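Local coordinates for encapsidation protein (Bacillus phage phi29, PDB 5HD9) that probably hydrolyses ATP to drive viral DNA into the phage capsid, as the ATPase domain of the phi29 packaging motor, at residues W91-S96 against L135-T140; F167-D172 against D181-E186. All coordinates share one frame; numbering follows the deposited sequence.

Interaction 1: W91-S96 against L135-T140; sequences WAIPLS and LNLMDT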
loop_
_atom_site.group_PDB
_atom_site.type_symbol
_atom_site.label_atom_id
_atom_site.label_comp_id
_atom_site.label_asym_id
_atom_site.label_seq_id
_atom_site.Cartn_x
_atom_site.Cartn_y
_atom_site.Cartn_z
ATOM N N TRP A 91 1.763 -1.732 -11.211
ATOM C CA TRP A 91 1.259 -0.463 -11.717
ATOM C C TRP A 91 1.283 0.601 -10.630
ATOM O O TRP A 91 1.038 0.305 -9.460
ATOM C CB TRP A 91 -0.179 -0.604 -12.225
ATOM C CG TRP A 91 -0.374 -1.593 -13.329
ATOM C CD1 TRP A 91 -0.468 -1.325 -14.664
ATOM C CD2 TRP A 91 -0.514 -3.009 -13.194
ATOM N NE1 TRP A 91 -0.656 -2.487 -15.370
ATOM C CE2 TRP A 91 -0.687 -3.539 -14.487
ATOM C CE3 TRP A 91 -0.510 -3.885 -12.102
ATOM C CZ2 TRP A 91 -0.851 -4.899 -14.722
ATOM C CZ3 TRP A 91 -0.673 -5.236 -12.337
ATOM C CH2 TRP A 91 -0.842 -5.730 -13.636
ATOM N N ALA A 92 1.570 1.836 -11.027
ATOM C CA ALA A 92 1.366 2.993 -10.164
ATOM C C ALA A 92 0.087 3.694 -10.607
ATOM O O ALA A 92 -0.038 4.073 -11.771
ATOM C CB ALA A 92 2.554 3.939 -10.229
ATOM N N ILE A 93 -0.860 3.856 -9.687
ATOM C CA ILE A 93 -2.169 4.412 -10.024
ATOM C C ILE A 93 -2.518 5.611 -9.149
ATOM O O ILE A 93 -2.525 5.499 -7.924
ATOM C CB ILE A 93 -3.274 3.338 -9.888
ATOM C CG1 ILE A 93 -3.083 2.278 -10.976
ATOM C CG2 ILE A 93 -4.667 3.972 -9.978
ATOM C CD1 ILE A 93 -4.141 1.200 -11.017
ATOM N N PRO A 94 -2.819 6.764 -9.775
ATOM C CA PRO A 94 -3.392 7.854 -8.987
ATOM C C PRO A 94 -4.868 7.575 -8.744
ATOM O O PRO A 94 -5.610 7.417 -9.711
ATOM C CB PRO A 94 -3.194 9.093 -9.874
ATOM C CG PRO A 94 -2.447 8.613 -11.112
ATOM C CD PRO A 94 -2.684 7.144 -11.192
ATOM N N LEU A 95 -5.283 7.496 -7.484
ATOM C CA LEU A 95 -6.663 7.145 -7.163
ATOM C C LEU A 95 -7.644 8.138 -7.786
ATOM O O LEU A 95 -8.786 7.791 -8.084
ATOM C CB LEU A 95 -6.857 7.084 -5.645
ATOM C CG LEU A 95 -8.173 6.492 -5.127
ATOM C CD1 LEU A 95 -8.431 5.099 -5.685
ATOM C CD2 LEU A 95 -8.153 6.453 -3.609
ATOM N N SER A 96 -7.184 9.367 -8.001
ATOM C CA SER A 96 -8.018 10.413 -8.586
ATOM C C SER A 96 -8.498 10.075 -10.002
ATOM O O SER A 96 -9.545 10.557 -10.432
ATOM C CB SER A 96 -7.256 11.741 -8.610
ATOM O OG SER A 96 -6.065 11.638 -9.374
ATOM N N LEU A 135 -12.325 0.967 -2.844
ATOM C CA LEU A 135 -13.084 -0.265 -2.780
ATOM C C LEU A 135 -13.328 -0.820 -4.184
ATOM O O LEU A 135 -13.143 -2.011 -4.423
ATOM C CB LEU A 135 -14.400 -0.024 -2.046
ATOM C CG LEU A 135 -14.341 -0.041 -0.515
ATOM C CD1 LEU A 135 -15.703 0.291 0.077
ATOM C CD2 LEU A 135 -13.847 -1.381 0.027
ATOM N N ASN A 136 -13.717 0.044 -5.118
ATOM C CA ASN A 136 -13.921 -0.382 -6.499
ATOM C C ASN A 136 -12.628 -0.915 -7.112
ATOM O O ASN A 136 -12.633 -1.930 -7.809
ATOM C CB ASN A 136 -14.461 0.771 -7.348
ATOM C CG ASN A 136 -14.695 0.370 -8.794
ATOM O OD1 ASN A 136 -13.864 0.629 -9.662
ATOM N ND2 ASN A 136 -15.828 -0.273 -9.057
ATOM N N LEU A 137 -11.523 -0.225 -6.845
ATOM C CA LEU A 137 -10.213 -0.656 -7.319
ATOM C C LEU A 137 -9.896 -2.055 -6.799
ATOM O O LEU A 137 -9.444 -2.915 -7.554
ATOM C CB LEU A 137 -9.136 0.343 -6.881
ATOM C CG LEU A 137 -7.725 0.205 -7.463
ATOM C CD1 LEU A 137 -7.000 1.534 -7.359
ATOM C CD2 LEU A 137 -6.913 -0.870 -6.762
HETATM N N MSE A 138 -10.151 -2.281 -5.514
HETATM C CA MSE A 138 -9.864 -3.565 -4.884
HETATM C C MSE A 138 -10.687 -4.700 -5.492
HETATM O O MSE A 138 -10.141 -5.745 -5.844
HETATM C CB MSE A 138 -10.121 -3.479 -3.376
HETATM C CG MSE A 138 -9.127 -2.594 -2.651
HETATM SE SE MSE A 138 -9.581 -2.288 -0.786
HETATM C CE MSE A 138 -9.487 -4.133 -0.177
ATOM N N ASP A 139 -11.994 -4.502 -5.618
ATOM C CA ASP A 139 -12.846 -5.536 -6.199
ATOM C C ASP A 139 -12.477 -5.795 -7.656
ATOM O O ASP A 139 -12.604 -6.918 -8.143
ATOM C CB ASP A 139 -14.324 -5.154 -6.108
ATOM C CG ASP A 139 -15.090 -5.982 -5.083
ATOM O OD1 ASP A 139 -14.684 -7.122 -4.767
ATOM O OD2 ASP A 139 -16.125 -5.491 -4.600
ATOM N N THR A 140 -12.024 -4.758 -8.353
ATOM C CA THR A 140 -11.673 -4.899 -9.760
ATOM C C THR A 140 -10.471 -5.829 -9.944
ATOM O O THR A 140 -10.479 -6.688 -10.827
ATOM C CB THR A 140 -11.363 -3.527 -10.408
ATOM O OG1 THR A 140 -12.539 -2.712 -10.397
ATOM C CG2 THR A 140 -10.894 -3.695 -11.851
#

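Interaction 2: F167-D172 against D181-E186; sequences FNLVPD and DDALIE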
loop_
_atom_site.group_PDB
_atom_site.type_symbol
_atom_site.label_atom_id
_atom_site.label_comp_id
_atom_site.label_asym_id
_atom_site.label_seq_id
_atom_site.Cartn_x
_atom_site.Cartn_y
_atom_site.Cartn_z
ATOM N N PHE A 167 -15.587 2.484 7.643
ATOM C CA PHE A 167 -15.609 1.084 8.061
ATOM C C PHE A 167 -15.932 0.902 9.544
ATOM O O PHE A 167 -15.994 -0.225 10.035
ATOM C CB PHE A 167 -14.265 0.430 7.738
ATOM C CG PHE A 167 -13.959 0.381 6.267
ATOM C CD1 PHE A 167 -14.724 -0.394 5.414
ATOM C CD2 PHE A 167 -12.905 1.106 5.737
ATOM C CE1 PHE A 167 -14.448 -0.442 4.060
ATOM C CE2 PHE A 167 -12.622 1.064 4.385
ATOM C CZ PHE A 167 -13.394 0.287 3.545
ATOM N N ASN A 168 -16.141 2.009 10.248
ATOM C CA ASN A 168 -16.489 1.974 11.667
ATOM C C ASN A 168 -15.356 1.387 12.500
ATOM O O ASN A 168 -15.567 0.508 13.337
ATOM C CB ASN A 168 -17.780 1.180 11.892
ATOM C CG ASN A 168 -18.361 1.390 13.279
ATOM O OD1 ASN A 168 -17.903 2.246 14.036
ATOM N ND2 ASN A 168 -19.381 0.608 13.616
ATOM N N LEU A 169 -14.150 1.891 12.255
ATOM C CA LEU A 169 -12.964 1.480 12.989
ATOM C C LEU A 169 -12.565 2.571 13.980
ATOM O O LEU A 169 -12.260 3.695 13.583
ATOM C CB LEU A 169 -11.812 1.186 12.024
ATOM C CG LEU A 169 -12.179 0.281 10.844
ATOM C CD1 LEU A 169 -11.023 0.170 9.869
ATOM C CD2 LEU A 169 -12.601 -1.096 11.328
ATOM N N VAL A 170 -12.598 2.240 15.268
ATOM C CA VAL A 170 -12.192 3.165 16.321
ATOM C C VAL A 170 -11.146 2.481 17.191
ATOM O O VAL A 170 -11.487 1.852 18.195
ATOM C CB VAL A 170 -13.403 3.616 17.165
ATOM C CG1 VAL A 170 -12.965 4.406 18.412
ATOM C CG2 VAL A 170 -14.347 4.438 16.296
ATOM N N PRO A 171 -9.863 2.599 16.803
ATOM C CA PRO A 171 -8.787 1.858 17.465
ATOM C C PRO A 171 -8.426 2.387 18.844
ATOM O O PRO A 171 -8.687 3.546 19.166
ATOM C CB PRO A 171 -7.608 2.037 16.506
ATOM C CG PRO A 171 -7.853 3.362 15.881
ATOM C CD PRO A 171 -9.344 3.431 15.702
ATOM N N ASP A 172 -7.834 1.510 19.648
ATOM C CA ASP A 172 -7.244 1.877 20.924
ATOM C C ASP A 172 -5.790 2.251 20.671
ATOM O O ASP A 172 -5.003 1.414 20.239
ATOM C CB ASP A 172 -7.355 0.713 21.916
ATOM C CG ASP A 172 -6.800 1.044 23.290
ATOM O OD1 ASP A 172 -6.062 2.041 23.432
ATOM O OD2 ASP A 172 -7.098 0.287 24.234
ATOM N N ASP A 181 -12.580 -8.026 11.843
ATOM C CA ASP A 181 -12.801 -9.234 11.052
ATOM C C ASP A 181 -12.124 -9.173 9.684
ATOM O O ASP A 181 -11.479 -10.138 9.266
ATOM C CB ASP A 181 -14.300 -9.494 10.874
ATOM C CG ASP A 181 -14.967 -9.979 12.150
ATOM O OD1 ASP A 181 -14.299 -10.666 12.955
ATOM O OD2 ASP A 181 -16.165 -9.682 12.343
ATOM N N ASP A 182 -12.261 -8.041 8.998
ATOM C CA ASP A 182 -11.706 -7.888 7.652
ATOM C C ASP A 182 -10.669 -6.777 7.558
ATOM O O ASP A 182 -10.191 -6.463 6.464
ATOM C CB ASP A 182 -12.825 -7.619 6.643
ATOM C CG ASP A 182 -13.618 -8.862 6.315
ATOM O OD1 ASP A 182 -13.057 -9.765 5.660
ATOM O OD2 ASP A 182 -14.799 -8.934 6.706
ATOM N N ALA A 183 -10.312 -6.188 8.695
ATOM C CA ALA A 183 -9.366 -5.080 8.694
ATOM C C ALA A 183 -8.441 -5.102 9.907
ATOM O O ALA A 183 -8.723 -5.752 10.913
ATOM C CB ALA A 183 -10.109 -3.756 8.621
ATOM N N LEU A 184 -7.338 -4.370 9.791
ATOM C CA LEU A 184 -6.303 -4.335 10.812
ATOM C C LEU A 184 -5.666 -2.949 10.849
ATOM O O LEU A 184 -5.365 -2.374 9.805
ATOM C CB LEU A 184 -5.245 -5.408 10.528
ATOM C CG LEU A 184 -3.984 -5.405 11.393
ATOM C CD1 LEU A 184 -4.334 -5.723 12.833
ATOM C CD2 LEU A 184 -2.967 -6.398 10.853
ATOM N N ILE A 185 -5.476 -2.412 12.052
ATOM C CA ILE A 185 -4.768 -1.149 12.229
ATOM C C ILE A 185 -3.517 -1.391 13.061
ATOM O O ILE A 185 -3.609 -1.825 14.212
ATOM C CB ILE A 185 -5.653 -0.078 12.912
ATOM C CG1 ILE A 185 -6.860 0.247 12.030
ATOM C CG2 ILE A 185 -4.848 1.199 13.188
ATOM C CD1 ILE A 185 -7.907 1.122 12.700
ATOM N N GLU A 186 -2.355 -1.116 12.472
ATOM C CA GLU A 186 -1.086 -1.247 13.177
ATOM C C GLU A 186 -0.492 0.122 13.481
ATOM O O GLU A 186 -0.445 0.991 12.616
ATOM C CB GLU A 186 -0.079 -2.070 12.368
ATOM C CG GLU A 186 1.205 -2.371 13.147
ATOM C CD GLU A 186 2.242 -3.098 12.323
ATOM O OE1 GLU A 186 2.144 -3.062 11.078
ATOM O OE2 GLU A 186 3.156 -3.707 12.921
#

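Interaction 1: W91-S96 against L135-T140
Leu137 of helix 130-141 points its side chain at Ile93, near the end of strand 87-94, and Leu95, just beyond it, in the helix-on-sheet packing of an ASCE P-loop ATPase fold. One methyl group does the touching from the helix side. Leu137 CD1 lies 4.3 Å from Ile93 CG2 and 4.2 Å from Leu95 CD1, and it meets the two carbons from directions nearly at right angles to each other. Its side chain slants across that of Leu95 instead of lying along it. At Leu95 the chain enters a 3-10 turn and the CA-CB bond no longer aims at the helix. With CG anti to the backbone N (chi1 -170°), the leucine swings CD1 back to meet the helix. The residue types fit their places: beta-branched Ile93 suits an extended strand and offers CG2 as a short branch, whereas Leu137, unbranched at CB, fits a helix. Leu137 and Leu95 together span the 8.6 Å between their CA atoms, each with CD1. No hydrogen bond crosses, so the contact is purely apolar and buried. Trp98 packs on both Ile93 and Leu137, while Ile112 of strand 109-115 also receives Leu137. The helix is tied in further by Asn136 OD1, which accepts bonds from Trp98 NE1 and Lys102 NZ. One turn on, Thr140 turns its hydroxyl back to the main chain: Thr140 OG1 lies 2.7 Å from Asn136 O, on the opposite face of that carbonyl from Thr140 N, which also bonds to it.

Interaction 2: F167-D172 against D181-E186
Ile185 carries its CG1 branch anti to the carbonyl carbon and beside the backbone N (chi1 -63°), which aims it from strand 183-186 at Leu169 and Pro171 of the loop 167-172. Extended beyond CG1 (chi2 171°), it brings CD1 to 4.0 Å from Leu169 CB. The same methyl lies over one face of the Pro171 ring, displaced toward its CB, CG and CD, with Ile185 CD1 3.9 Å from Pro171 CG. The proline ring and the isoleucine chain cross at about a right angle; the ring, closed and puckered, offers a fixed apolar surface to the methyl. Leu169 uses its own first torsion for another partner: with CG beside the backbone N (chi1 -49°), its CD1 comes down on Ala183 CB at 4.2 Å, and the small side chain of alanine lets the longer leucine lie over the strand. The two segments run in the same direction, Leu169 opposite Ala183 and Pro171 opposite Ile185, but their backbones stay too far apart for pairing and no hydrogen bond joins them. Around the contact, Tyr180 packs on both Leu169 and Pro171, and Phe18 of strand 16-19 lies under Leu169. Leu184 points the other way, to Met9 of helix 7-11, in keeping with the alternation of side chains along a strand. The loop takes its course after a Schellman motif, with Asn168 at positive phi, closes helix 162-167; its apolar side chains then pack on a strand next to the edge of the mixed sheet of the P-loop (ASCE) fold, the neighbour of strand 16-19.

How the interactions relate
Interaction 1 closes along the chain before interaction 2 opens, and their centres lie about 21 Å apart on one mixed sheet. Strands 87-94 and 183-186 are separated in it by strands 45-50, 109-115, 149-153 and 16-19, so the two contacts cover widely spaced parts of the same scaffold. They nevertheless meet: Leu135 CD2 of helix 130-141 packs against Phe167 CZ of segment 167-172 at 3.9 Å, although neither residue belongs to the touching side chains of its own contact. Interaction 2 lies on the neighbour of strand 16-19, the strand that leads into a probable Walker A loop, whereas interaction 1 lies several strands away from it.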